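Local coordinates for protein siroheme decarboxylase (Hydrogenobacter thermophilus, PDB 4CH7) that catalyses the decarboxylation of siroheme to 12,18-didecarboxysiroheme, a step in heme d1 biosynthesis, at residues S182-E187 with L191-R196; I16-E21 with E206-L211; V176-G181 with K195-S200; A87-S92 with E325-E330. All blocks are in the same frame, centred on the assembly; numbering follows the deposited sequence.

Contact 1: S182-E187 with L191-R196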
loop_
_atom_site.group_PDB
_atom_site.type_symbol
_atom_site.label_atom_id
_atom_site.label_comp_id
_atom_site.label_asym_id
_atom_site.label_seq_id
_atom_site.Cartn_x
_atom_site.Cartn_y
_atom_site.Cartn_z
ATOM N N SER A 182 -5.343 2.499 -14.453
ATOM C CA SER A 182 -4.351 2.255 -15.499
ATOM C C SER A 182 -4.089 3.495 -16.344
ATOM O O SER A 182 -5.016 4.082 -16.899
ATOM C CB SER A 182 -4.803 1.112 -16.410
ATOM O OG SER A 182 -4.743 -0.139 -15.752
ATOM N N PHE A 183 -2.821 3.886 -16.440
ATOM C CA PHE A 183 -2.427 5.009 -17.279
ATOM C C PHE A 183 -2.562 4.602 -18.738
ATOM O O PHE A 183 -1.947 3.623 -19.168
ATOM C CB PHE A 183 -0.987 5.416 -16.975
ATOM C CG PHE A 183 -0.613 6.776 -17.495
ATOM C CD1 PHE A 183 -1.250 7.917 -17.017
ATOM C CD2 PHE A 183 0.396 6.918 -18.438
ATOM C CE1 PHE A 183 -0.902 9.174 -17.486
ATOM C CE2 PHE A 183 0.752 8.169 -18.911
ATOM C CZ PHE A 183 0.102 9.301 -18.431
ATOM N N PRO A 184 -3.380 5.347 -19.499
ATOM C CA PRO A 184 -3.627 5.024 -20.908
ATOM C C PRO A 184 -2.331 4.972 -21.709
ATOM O O PRO A 184 -1.513 5.887 -21.607
ATOM C CB PRO A 184 -4.483 6.200 -21.389
ATOM C CG PRO A 184 -5.136 6.742 -20.150
ATOM C CD PRO A 184 -4.111 6.554 -19.067
ATOM N N LEU A 185 -2.146 3.912 -22.490
ATOM C CA LEU A 185 -0.970 3.804 -23.337
ATOM C C LEU A 185 -1.261 4.423 -24.698
ATOM O O LEU A 185 -1.369 3.722 -25.706
ATOM C CB LEU A 185 -0.521 2.348 -23.469
ATOM C CG LEU A 185 -0.120 1.682 -22.151
ATOM C CD1 LEU A 185 0.546 0.335 -22.378
ATOM C CD2 LEU A 185 0.783 2.598 -21.350
ATOM N N VAL A 186 -1.394 5.747 -24.706
ATOM C CA VAL A 186 -1.720 6.495 -25.914
ATOM C C VAL A 186 -0.841 7.735 -26.026
ATOM O O VAL A 186 -0.090 8.059 -25.106
ATOM C CB VAL A 186 -3.205 6.914 -25.931
ATOM C CG1 VAL A 186 -4.102 5.704 -26.110
ATOM C CG2 VAL A 186 -3.563 7.657 -24.655
ATOM N N GLU A 187 -0.945 8.423 -27.158
ATOM C CA GLU A 187 -0.152 9.615 -27.421
ATOM C C GLU A 187 -0.524 10.758 -26.479
ATOM O O GLU A 187 0.334 11.536 -26.059
ATOM C CB GLU A 187 -0.336 10.041 -28.878
ATOM C CG GLU A 187 0.253 11.394 -29.234
ATOM C CD GLU A 187 0.526 11.527 -30.716
ATOM O OE1 GLU A 187 1.090 10.579 -31.297
ATOM O OE2 GLU A 187 0.185 12.579 -31.297
ATOM N N LEU A 191 -5.623 13.453 -22.019
ATOM C CA LEU A 191 -6.706 14.095 -22.765
ATOM C C LEU A 191 -8.102 13.646 -22.336
ATOM O O LEU A 191 -8.949 14.478 -22.006
ATOM C CB LEU A 191 -6.531 13.885 -24.270
ATOM C CG LEU A 191 -7.578 14.594 -25.129
ATOM C CD1 LEU A 191 -7.596 16.077 -24.803
ATOM C CD2 LEU A 191 -7.323 14.373 -26.610
ATOM N N GLU A 192 -8.347 12.338 -22.357
ATOM C CA GLU A 192 -9.651 11.808 -21.966
ATOM C C GLU A 192 -10.007 12.156 -20.526
ATOM O O GLU A 192 -11.155 12.499 -20.231
ATOM C CB GLU A 192 -9.724 10.295 -22.184
ATOM C CG GLU A 192 -10.145 9.897 -23.590
ATOM C CD GLU A 192 -11.384 10.638 -24.060
ATOM O OE1 GLU A 192 -12.364 10.728 -23.290
ATOM O OE2 GLU A 192 -11.374 11.139 -25.202
ATOM N N TYR A 193 -9.019 12.070 -19.638
ATOM C CA TYR A 193 -9.182 12.488 -18.248
ATOM C C TYR A 193 -9.639 13.941 -18.177
ATOM O O TYR A 193 -10.568 14.278 -17.446
ATOM C CB TYR A 193 -7.861 12.346 -17.489
ATOM C CG TYR A 193 -7.451 10.923 -17.171
ATOM C CD1 TYR A 193 -8.386 9.900 -17.125
ATOM C CD2 TYR A 193 -6.124 10.607 -16.909
ATOM C CE1 TYR A 193 -8.012 8.602 -16.831
ATOM C CE2 TYR A 193 -5.741 9.311 -16.614
ATOM C CZ TYR A 193 -6.689 8.314 -16.578
ATOM O OH TYR A 193 -6.314 7.022 -16.285
ATOM N N ALA A 194 -8.972 14.796 -18.945
ATOM C CA ALA A 194 -9.276 16.221 -18.971
ATOM C C ALA A 194 -10.694 16.497 -19.472
ATOM O O ALA A 194 -11.398 17.346 -18.921
ATOM C CB ALA A 194 -8.255 16.961 -19.820
ATOM N N LYS A 195 -11.102 15.788 -20.523
ATOM C CA LYS A 195 -12.456 15.912 -21.055
ATOM C C LYS A 195 -13.493 15.521 -20.005
ATOM O O LYS A 195 -14.508 16.196 -19.844
ATOM C CB LYS A 195 -12.632 15.040 -22.301
ATOM C CG LYS A 195 -11.854 15.505 -23.526
ATOM C CD LYS A 195 -12.169 14.620 -24.727
ATOM C CE LYS A 195 -11.311 14.973 -25.934
ATOM N NZ LYS A 195 -11.578 16.347 -26.438
ATOM N N ARG A 196 -13.232 14.422 -19.298
ATOM C CA ARG A 196 -14.125 13.951 -18.243
ATOM C C ARG A 196 -14.204 14.956 -17.098
ATOM O O ARG A 196 -15.259 15.134 -16.490
ATOM C CB ARG A 196 -13.666 12.588 -17.713
ATOM C CG ARG A 196 -13.860 11.429 -18.688
ATOM C CD ARG A 196 -13.173 10.156 -18.195
ATOM N NE ARG A 196 -13.762 9.639 -16.961
ATOM C CZ ARG A 196 -13.306 8.579 -16.300
ATOM N NH1 ARG A 196 -12.249 7.916 -16.748
ATOM N NH2 ARG A 196 -13.905 8.180 -15.187
#

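Contact 2: I16-E21 with E206-L211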
loop_
_atom_site.group_PDB
_atom_site.type_symbol
_atom_site.label_atom_id
_atom_site.label_comp_id
_atom_site.label_asym_id
_atom_site.label_seq_id
_atom_site.Cartn_x
_atom_site.Cartn_y
_atom_site.Cartn_z
ATOM N N ILE A 16 7.109 9.247 -14.767
ATOM C CA ILE A 16 6.740 9.661 -16.113
ATOM C C ILE A 16 6.287 11.116 -16.109
ATOM O O ILE A 16 5.381 11.481 -15.359
ATOM C CB ILE A 16 5.650 8.738 -16.681
ATOM C CG1 ILE A 16 6.187 7.311 -16.775
ATOM C CG2 ILE A 16 5.179 9.210 -18.045
ATOM C CD1 ILE A 16 5.237 6.353 -17.420
ATOM N N PRO A 17 6.925 11.953 -16.950
ATOM C CA PRO A 17 6.732 13.410 -16.914
ATOM C C PRO A 17 5.287 13.854 -17.110
ATOM O O PRO A 17 4.562 13.287 -17.929
ATOM C CB PRO A 17 7.598 13.911 -18.078
ATOM C CG PRO A 17 7.798 12.720 -18.970
ATOM C CD PRO A 17 7.841 11.548 -18.033
ATOM N N LEU A 18 4.883 14.870 -16.353
ATOM C CA LEU A 18 3.555 15.448 -16.491
ATOM C C LEU A 18 3.528 16.426 -17.657
ATOM O O LEU A 18 3.583 17.641 -17.469
ATOM C CB LEU A 18 3.138 16.139 -15.193
ATOM C CG LEU A 18 3.017 15.214 -13.982
ATOM C CD1 LEU A 18 2.849 16.012 -12.706
ATOM C CD2 LEU A 18 1.851 14.270 -14.169
ATOM N N VAL A 19 3.468 15.878 -18.865
ATOM C CA VAL A 19 3.346 16.674 -20.077
ATOM C C VAL A 19 2.221 16.068 -20.903
ATOM O O VAL A 19 1.688 15.018 -20.543
ATOM C CB VAL A 19 4.657 16.680 -20.886
ATOM C CG1 VAL A 19 5.804 17.193 -20.037
ATOM C CG2 VAL A 19 4.974 15.291 -21.394
ATOM N N LYS A 20 1.855 16.722 -22.001
ATOM C CA LYS A 20 0.757 16.235 -22.827
ATOM C C LYS A 20 1.123 14.943 -23.551
ATOM O O LYS A 20 0.281 14.062 -23.722
ATOM C CB LYS A 20 0.324 17.300 -23.832
ATOM C CG LYS A 20 -0.210 18.570 -23.184
ATOM C CD LYS A 20 -0.661 19.571 -24.232
ATOM C CE LYS A 20 -1.149 20.855 -23.581
ATOM N NZ LYS A 20 -1.525 21.876 -24.595
ATOM N N GLU A 21 2.380 14.833 -23.971
ATOM C CA GLU A 21 2.853 13.647 -24.680
ATOM C C GLU A 21 4.087 13.054 -24.004
ATOM O O GLU A 21 5.202 13.185 -24.511
ATOM C CB GLU A 21 3.155 13.980 -26.146
ATOM C CG GLU A 21 1.971 14.570 -26.906
ATOM C CD GLU A 21 2.310 14.941 -28.337
ATOM O OE1 GLU A 21 3.351 14.480 -28.847
ATOM O OE2 GLU A 21 1.528 15.693 -28.951
ATOM N N GLU A 206 -1.567 21.093 -14.725
ATOM C CA GLU A 206 -1.288 22.147 -13.760
ATOM C C GLU A 206 -1.612 21.670 -12.346
ATOM O O GLU A 206 -0.827 21.865 -11.414
ATOM C CB GLU A 206 -2.128 23.376 -14.105
ATOM C CG GLU A 206 -1.821 24.622 -13.297
ATOM C CD GLU A 206 -2.642 25.812 -13.752
ATOM O OE1 GLU A 206 -2.302 26.400 -14.800
ATOM O OE2 GLU A 206 -3.627 26.154 -13.064
ATOM N N LYS A 207 -2.769 21.033 -12.201
ATOM C CA LYS A 207 -3.223 20.531 -10.910
ATOM C C LYS A 207 -2.444 19.297 -10.471
ATOM O O LYS A 207 -2.160 19.124 -9.287
ATOM C CB LYS A 207 -4.718 20.225 -10.967
ATOM C CG LYS A 207 -5.569 21.460 -11.189
ATOM C CD LYS A 207 -6.955 21.105 -11.681
ATOM C CE LYS A 207 -7.714 22.362 -12.048
ATOM N NZ LYS A 207 -7.978 23.232 -10.869
ATOM N N LEU A 208 -2.105 18.438 -11.427
ATOM C CA LEU A 208 -1.317 17.248 -11.138
ATOM C C LEU A 208 0.086 17.629 -10.677
ATOM O O LEU A 208 0.636 17.016 -9.762
ATOM C CB LEU A 208 -1.256 16.334 -12.361
ATOM C CG LEU A 208 -2.567 15.626 -12.693
ATOM C CD1 LEU A 208 -2.424 14.758 -13.925
ATOM C CD2 LEU A 208 -3.021 14.798 -11.509
ATOM N N SER A 209 0.653 18.653 -11.307
ATOM C CA SER A 209 1.963 19.161 -10.923
ATOM C C SER A 209 1.947 19.671 -9.486
ATOM O O SER A 209 2.842 19.364 -8.705
ATOM C CB SER A 209 2.403 20.272 -11.876
ATOM O OG SER A 209 2.420 19.816 -13.214
ATOM N N ALA A 210 0.916 20.437 -9.141
ATOM C CA ALA A 210 0.778 20.995 -7.799
ATOM C C ALA A 210 0.654 19.901 -6.742
ATOM O O ALA A 210 1.221 20.013 -5.654
ATOM C CB ALA A 210 -0.416 21.930 -7.737
ATOM N N LEU A 211 -0.103 18.856 -7.062
ATOM C CA LEU A 211 -0.237 17.704 -6.179
ATOM C C LEU A 211 1.106 16.998 -6.007
ATOM O O LEU A 211 1.411 16.478 -4.933
ATOM C CB LEU A 211 -1.286 16.729 -6.718
ATOM C CG LEU A 211 -2.740 17.196 -6.666
ATOM C CD1 LEU A 211 -3.664 16.204 -7.346
ATOM C CD2 LEU A 211 -3.163 17.414 -5.229
#

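Contact 3: V176-G181 with K195-S200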
loop_
_atom_site.group_PDB
_atom_site.type_symbol
_atom_site.label_atom_id
_atom_site.label_comp_id
_atom_site.label_asym_id
_atom_site.label_seq_id
_atom_site.Cartn_x
_atom_site.Cartn_y
_atom_site.Cartn_z
ATOM N N VAL A 176 -8.069 12.590 -8.490
ATOM C CA VAL A 176 -7.511 11.347 -7.963
ATOM C C VAL A 176 -8.390 10.153 -8.332
ATOM O O VAL A 176 -7.887 9.107 -8.745
ATOM C CB VAL A 176 -7.339 11.412 -6.433
ATOM C CG1 VAL A 176 -6.953 10.054 -5.877
ATOM C CG2 VAL A 176 -6.294 12.449 -6.061
ATOM N N SER A 177 -9.702 10.329 -8.197
ATOM C CA SER A 177 -10.673 9.272 -8.475
ATOM C C SER A 177 -10.540 8.666 -9.874
ATOM O O SER A 177 -10.502 7.443 -10.026
ATOM C CB SER A 177 -12.095 9.799 -8.272
ATOM O OG SER A 177 -13.054 8.857 -8.712
ATOM N N ILE A 178 -10.453 9.523 -10.887
ATOM C CA ILE A 178 -10.448 9.064 -12.274
ATOM C C ILE A 178 -9.052 8.793 -12.846
ATOM O O ILE A 178 -8.924 8.135 -13.879
ATOM C CB ILE A 178 -11.177 10.053 -13.210
ATOM C CG1 ILE A 178 -10.287 11.256 -13.533
ATOM C CG2 ILE A 178 -12.502 10.503 -12.604
ATOM C CD1 ILE A 178 -10.627 11.914 -14.851
ATOM N N THR A 179 -8.013 9.297 -12.183
ATOM C CA THR A 179 -6.640 9.130 -12.668
ATOM C C THR A 179 -5.900 7.954 -12.025
ATOM O O THR A 179 -4.902 7.482 -12.564
ATOM C CB THR A 179 -5.793 10.409 -12.465
ATOM O OG1 THR A 179 -5.785 10.778 -11.079
ATOM C CG2 THR A 179 -6.337 11.555 -13.299
ATOM N N GLN A 180 -6.398 7.483 -10.885
ATOM C CA GLN A 180 -5.705 6.466 -10.088
ATOM C C GLN A 180 -5.507 5.119 -10.791
ATOM O O GLN A 180 -4.618 4.351 -10.418
ATOM C CB GLN A 180 -6.421 6.254 -8.747
ATOM C CG GLN A 180 -7.874 5.792 -8.872
ATOM C CD GLN A 180 -8.565 5.652 -7.527
ATOM O OE1 GLN A 180 -7.959 5.224 -6.546
ATOM N NE2 GLN A 180 -9.843 6.011 -7.478
ATOM N N GLY A 181 -6.321 4.838 -11.805
ATOM C CA GLY A 181 -6.273 3.551 -12.483
ATOM C C GLY A 181 -5.160 3.413 -13.503
ATOM O O GLY A 181 -4.152 4.113 -13.427
ATOM N N LYS A 195 -11.102 15.788 -20.523
ATOM C CA LYS A 195 -12.456 15.912 -21.055
ATOM C C LYS A 195 -13.493 15.521 -20.005
ATOM O O LYS A 195 -14.508 16.196 -19.844
ATOM C CB LYS A 195 -12.632 15.040 -22.301
ATOM C CG LYS A 195 -11.854 15.505 -23.526
ATOM C CD LYS A 195 -12.169 14.620 -24.727
ATOM C CE LYS A 195 -11.311 14.973 -25.934
ATOM N NZ LYS A 195 -11.578 16.347 -26.438
ATOM N N ARG A 196 -13.232 14.422 -19.298
ATOM C CA ARG A 196 -14.125 13.951 -18.243
ATOM C C ARG A 196 -14.204 14.956 -17.098
ATOM O O ARG A 196 -15.259 15.134 -16.490
ATOM C CB ARG A 196 -13.666 12.588 -17.713
ATOM C CG ARG A 196 -13.860 11.429 -18.688
ATOM C CD ARG A 196 -13.173 10.156 -18.195
ATOM N NE ARG A 196 -13.762 9.639 -16.961
ATOM C CZ ARG A 196 -13.306 8.579 -16.300
ATOM N NH1 ARG A 196 -12.249 7.916 -16.748
ATOM N NH2 ARG A 196 -13.905 8.180 -15.187
ATOM N N LEU A 197 -13.087 15.618 -16.818
ATOM C CA LEU A 197 -13.028 16.612 -15.753
ATOM C C LEU A 197 -13.511 17.979 -16.225
ATOM O O LEU A 197 -13.495 18.942 -15.457
ATOM C CB LEU A 197 -11.608 16.710 -15.190
ATOM C CG LEU A 197 -11.153 15.451 -14.458
ATOM C CD1 LEU A 197 -9.670 15.494 -14.140
ATOM C CD2 LEU A 197 -11.967 15.258 -13.194
ATOM N N ARG A 198 -13.946 18.047 -17.483
ATOM C CA ARG A 198 -14.444 19.284 -18.086
ATOM C C ARG A 198 -13.406 20.403 -18.046
ATOM O O ARG A 198 -13.746 21.567 -17.823
ATOM C CB ARG A 198 -15.732 19.741 -17.397
ATOM C CG ARG A 198 -16.845 18.702 -17.396
ATOM C CD ARG A 198 -17.400 18.481 -18.794
ATOM N NE ARG A 198 -18.644 17.719 -18.758
ATOM C CZ ARG A 198 -18.731 16.412 -18.977
ATOM N NH1 ARG A 198 -17.643 15.710 -19.263
ATOM N NH2 ARG A 198 -19.909 15.803 -18.916
HETATM N N MSE A 199 -12.143 20.046 -18.258
HETATM C CA MSE A 199 -11.068 21.027 -18.277
HETATM C C MSE A 199 -10.074 20.709 -19.387
HETATM O O MSE A 199 -10.152 19.654 -20.018
HETATM C CB MSE A 199 -10.367 21.097 -16.912
HETATM C CG MSE A 199 -9.715 19.797 -16.453
HETATM SE SE MSE A 199 -8.695 19.983 -14.800
HETATM C CE MSE A 199 -10.110 19.719 -13.513
ATOM N N SER A 200 -9.150 21.631 -19.634
ATOM C CA SER A 200 -8.106 21.405 -20.622
ATOM C C SER A 200 -7.046 20.476 -20.042
ATOM O O SER A 200 -7.009 20.246 -18.830
ATOM C CB SER A 200 -7.468 22.727 -21.040
ATOM O OG SER A 200 -6.680 23.267 -19.995
#

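Contact 4: A87-S92 with E325-E330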
loop_
_atom_site.group_PDB
_atom_site.type_symbol
_atom_site.label_atom_id
_atom_site.label_comp_id
_atom_site.label_asym_id
_atom_site.label_seq_id
_atom_site.Cartn_x
_atom_site.Cartn_y
_atom_site.Cartn_z
ATOM N N ALA A 87 -14.911 -7.720 3.090
ATOM C CA ALA A 87 -16.032 -6.927 2.591
ATOM C C ALA A 87 -15.751 -5.426 2.643
ATOM O O ALA A 87 -16.255 -4.666 1.814
ATOM C CB ALA A 87 -17.299 -7.257 3.367
ATOM N N CYS A 88 -14.950 -5.005 3.617
ATOM C CA CYS A 88 -14.589 -3.598 3.739
ATOM C C CYS A 88 -13.723 -3.142 2.572
ATOM O O CYS A 88 -12.654 -3.704 2.330
ATOM C CB CYS A 88 -13.867 -3.332 5.058
ATOM S SG CYS A 88 -13.404 -1.604 5.296
ATOM N N PRO A 89 -14.190 -2.117 1.843
ATOM C CA PRO A 89 -13.489 -1.549 0.686
ATOM C C PRO A 89 -12.186 -0.875 1.094
ATOM O O PRO A 89 -11.337 -0.624 0.239
ATOM C CB PRO A 89 -14.475 -0.499 0.159
ATOM C CG PRO A 89 -15.819 -0.912 0.710
ATOM C CD PRO A 89 -15.501 -1.480 2.058
ATOM N N GLY A 90 -12.034 -0.583 2.384
ATOM C CA GLY A 90 -10.828 0.053 2.884
ATOM C C GLY A 90 -9.752 -0.921 3.335
ATOM O O GLY A 90 -8.650 -0.506 3.705
ATOM N N VAL A 91 -10.072 -2.213 3.312
ATOM C CA VAL A 91 -9.102 -3.247 3.658
ATOM C C VAL A 91 -8.353 -3.716 2.411
ATOM O O VAL A 91 -8.957 -4.261 1.487
ATOM C CB VAL A 91 -9.768 -4.448 4.354
ATOM C CG1 VAL A 91 -8.757 -5.564 4.570
ATOM C CG2 VAL A 91 -10.370 -4.014 5.679
ATOM N N SER A 92 -7.040 -3.494 2.387
ATOM C CA SER A 92 -6.217 -3.831 1.226
ATOM C C SER A 92 -5.667 -5.251 1.315
ATOM O O SER A 92 -5.881 -6.069 0.419
ATOM C CB SER A 92 -5.065 -2.834 1.084
ATOM O OG SER A 92 -4.253 -2.822 2.244
ATOM N N GLU A 325 -18.264 4.274 2.222
ATOM C CA GLU A 325 -19.315 4.925 2.990
ATOM C C GLU A 325 -20.574 4.066 3.003
ATOM O O GLU A 325 -21.158 3.825 4.059
ATOM C CB GLU A 325 -19.617 6.306 2.404
ATOM C CG GLU A 325 -20.758 7.045 3.088
ATOM C CD GLU A 325 -21.046 8.390 2.451
ATOM O OE1 GLU A 325 -20.096 9.178 2.263
ATOM O OE2 GLU A 325 -22.223 8.657 2.134
ATOM N N ARG A 326 -20.969 3.592 1.826
ATOM C CA ARG A 326 -22.125 2.714 1.694
ATOM C C ARG A 326 -21.933 1.430 2.496
ATOM O O ARG A 326 -22.862 0.952 3.149
ATOM C CB ARG A 326 -22.386 2.396 0.220
ATOM C CG ARG A 326 -23.502 1.396 -0.010
ATOM C CD ARG A 326 -23.862 1.288 -1.484
ATOM N NE ARG A 326 -22.683 1.175 -2.337
ATOM C CZ ARG A 326 -21.974 0.062 -2.496
ATOM N NH1 ARG A 326 -22.314 -1.045 -1.851
ATOM N NH2 ARG A 326 -20.920 0.053 -3.297
ATOM N N TRP A 327 -20.722 0.882 2.453
ATOM C CA TRP A 327 -20.382 -0.264 3.285
ATOM C C TRP A 327 -20.461 0.109 4.758
ATOM O O TRP A 327 -20.894 -0.692 5.587
ATOM C CB TRP A 327 -18.976 -0.776 2.967
ATOM C CG TRP A 327 -18.515 -1.829 3.930
ATOM C CD1 TRP A 327 -18.734 -3.174 3.842
ATOM C CD2 TRP A 327 -17.766 -1.624 5.135
ATOM N NE1 TRP A 327 -18.165 -3.817 4.917
ATOM C CE2 TRP A 327 -17.565 -2.887 5.726
ATOM C CE3 TRP A 327 -17.245 -0.495 5.772
ATOM C CZ2 TRP A 327 -16.865 -3.049 6.922
ATOM C CZ3 TRP A 327 -16.551 -0.659 6.958
ATOM C CH2 TRP A 327 -16.371 -1.925 7.520
ATOM N N PHE A 328 -20.033 1.327 5.077
ATOM C CA PHE A 328 -19.990 1.789 6.459
ATOM C C PHE A 328 -21.382 1.954 7.066
ATOM O O PHE A 328 -21.618 1.535 8.200
ATOM C CB PHE A 328 -19.202 3.095 6.567
ATOM C CG PHE A 328 -18.930 3.518 7.981
ATOM C CD1 PHE A 328 -18.290 2.655 8.863
ATOM C CD2 PHE A 328 -19.305 4.775 8.430
ATOM C CE1 PHE A 328 -18.036 3.036 10.168
ATOM C CE2 PHE A 328 -19.053 5.164 9.734
ATOM C CZ PHE A 328 -18.418 4.291 10.605
ATOM N N LYS A 329 -22.291 2.570 6.310
ATOM C CA LYS A 329 -23.675 2.745 6.743
ATOM C C LYS A 329 -24.293 1.400 7.098
ATOM O O LYS A 329 -24.985 1.268 8.108
ATOM C CB LYS A 329 -24.511 3.388 5.634
ATOM C CG LYS A 329 -23.948 4.673 5.049
ATOM C CD LYS A 329 -24.024 5.833 6.023
ATOM C CE LYS A 329 -23.713 7.150 5.323
ATOM N NZ LYS A 329 -24.686 7.442 4.233
ATOM N N GLU A 330 -24.034 0.404 6.255
ATOM C CA GLU A 330 -24.549 -0.944 6.459
ATOM C C GLU A 330 -24.054 -1.555 7.765
ATOM O O GLU A 330 -24.805 -2.244 8.455
ATOM C CB GLU A 330 -24.173 -1.843 5.280
ATOM C CG GLU A 330 -25.270 -1.965 4.241
ATOM C CD GLU A 330 -26.531 -2.576 4.814
ATOM O OE1 GLU A 330 -26.487 -3.755 5.222
ATOM O OE2 GLU A 330 -27.565 -1.877 4.862
#

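Contact 1: S182-E187 with L191-R196
In the helix-turn-helix domain of the C-terminal half, Tyr193 of the short helix 191-196 lies against the loop that leads into that helix, meeting Pro184 with its phenol end. The first torsion sets the ring there: with chi1 at -73°, CG lies anti to the carbonyl carbon and the phenol projects from the helix toward the loop. Pro184 comes from the opposite direction and leads with CD, 4.0 Å from Tyr193 CZ, approaching the ring obliquely. Ser182 O also stands 3.3 Å from Tyr193 OH. The flank of Tyr193 also packs on Ile178 and Thr179 of helix 170-179 and on Leu204 of helix 201-213, which places the ring among all three helices of the domain. Beyond Pro184 the loop turns away through an inverse gamma turn centred on Leu185, closed by a weak bond of 3.1 Å from Val186 N to Pro184 O, and Leu185 then rests on Ile41 and Glu42 of helix 34-47. With an alanine at Tyr193, Pro184 would probably lose its support on this side and a gap would open between the loop and helix 191-196. At the phenol tip, Tyr193 OH lies 3.6 Å from Pro184 CD.

Contact 2: I16-E21 with E206-L211
Leu18 pushes its two methyl groups against Leu208 and Ser209 on one flank of helix 201-213, and this single side chain makes the whole contact from the loop side. Along the helix, Glu206 turns its side chain away from the loop, while its carbonyl oxygen holds the next turn, receiving Ala210 N at 3.2 Å. Lys207 also stays off the interface, and its NZ forms a salt bridge with Glu171. Leu208 is the first to touch: its CB is 4.1 Å from Leu18 CD1 and equally near CD2, the two leucine side chains crossing at about a right angle. Ser209 follows, and what it offers Leu18 is largely backbone, with its N and CA both 3.7 Å from Leu18 CD1. Its hydroxyl is 3.9 Å from the same methyl, Ser209 OG to Leu18 CD1, but that oxygen is already bonded to Leu205 O one turn back, so a satisfied polar group faces the methyl. Leu211 closes the segment, its N bonded to Lys207 O at 3.0 Å. Leu18 is brought forward as the centre of an inverse gamma turn, with a weak bond of 3.0 Å from Val19 N to Pro17 O; with CG anti to the carbonyl carbon (chi1 -63°), its fork points at the helix, CD1 at Ser209 and both methyls at Leu208 CB. Phe190 flanks both Leu18 and Leu208. The contact thus joins the two helix-turn-helix domains of one chain, the loop before helix 22-30 of the first resting on the last helix of the second.

Contact 3: V176-G181 with K195-S200
Ile178, near the end of helix 170-179, packs on Leu197 on its inner side and under the solvent-exposed Arg196 on the other. The inner part is an end-on meeting of side chains: Ile178 CD1 is 3.6 Å from Leu197 CG and 3.8 Å from Leu197 CD1. Ile178 can do both jobs because its CG1 sits between the backbone N and the carbonyl carbon (chi1 78°), sending CD1 to the leucine and leaving CG2 to the arginine. Leu197 also leans on Ile175 and Leu204, which continues the apolar packing between helices 170-179 and 201-213. On the exposed side, the Arg196 chain bends at chi3 and lays one face of its guanidinium over Ile178, with Arg196 NH2 3.7 Å from Ile178 CG2. This is van der Waals cover without a hydrogen bond between the segments, the two side chains running antiparallel alongside one another. Next to it the helix ends in a Schellman motif at Arg198, whose phi is positive. Lys195 O receives Arg198 N at 3.1 Å and also Arg198 NH1 at 3.2 Å, the two donors arriving from opposite faces of the carbonyl plane, so the arginine folds back over its own helix end. Two residues on, Ser200 is the N-cap of helix 201-213, its OG bonded to Glu203 N. A short helix, a Schellman end and a serine-capped second helix, packed through Leu197 on the preceding helix, make up the core of a helix-turn-helix.

Contact 4: A87-S92 with E325-E330
Trp327 lays its indole over the turn between helix 75-87 and strand 91-97, one face covering Cys88 and Pro89. Its CG is anti to the backbone N (chi1 172°), which swings the ring toward that turn. Trp327 CB begins the contact, 3.7 Å from Pro89 CD, and Trp327 CG follows at 3.6 Å from the same atom, a CH-pi contact with the five-membered ring. Trp327 CD1 approaches Ala87 O at 3.5 Å, and Trp327 NE1 has Ala87 CB 3.9 Å away. Trp327 CZ2 meets Cys88 CB at 3.5 Å. At the far rim CZ3 and CH2 face Cys88 SG, which stands 3.8 Å from the centroid of the Trp327 six-membered ring and 17° off its normal, a sulfur-aromatic contact. The Cys88 side chain is about 12 Å from that of His93, the inferred active-site residue. An alanine in place of Trp327 would leave Cys88 and Pro89 without aromatic cover and is likely to open a gap between the turn and helix 323-335. That helix thus packs on a corner of the first AsnC-like domain, where Met123 of helix 116-126 touches Trp327 and Leu107 of strand 103-109 touches Cys88.

In the fold
From the N terminus, the loop 16-21 opens contact 2, which closes only at helix 201-213 and joins the two helix-turn-helix domains. Residues 87-92 start contact 4 inside that span, and its partner helix 323-335 follows after 206-211, so contacts 2 and 4 cross. Contact 4 belongs to the barrel part of the fold, about 31 Å between centres from contact 2. Contacts 1 and 3 are short closures inside the second helix-turn-helix domain, nested within both long loops. They share Lys195 and Arg196 on helix 191-196 and touch each other, their centres about 8 Å apart, so loop, helix 170-179 and helix 191-196 form one packed unit.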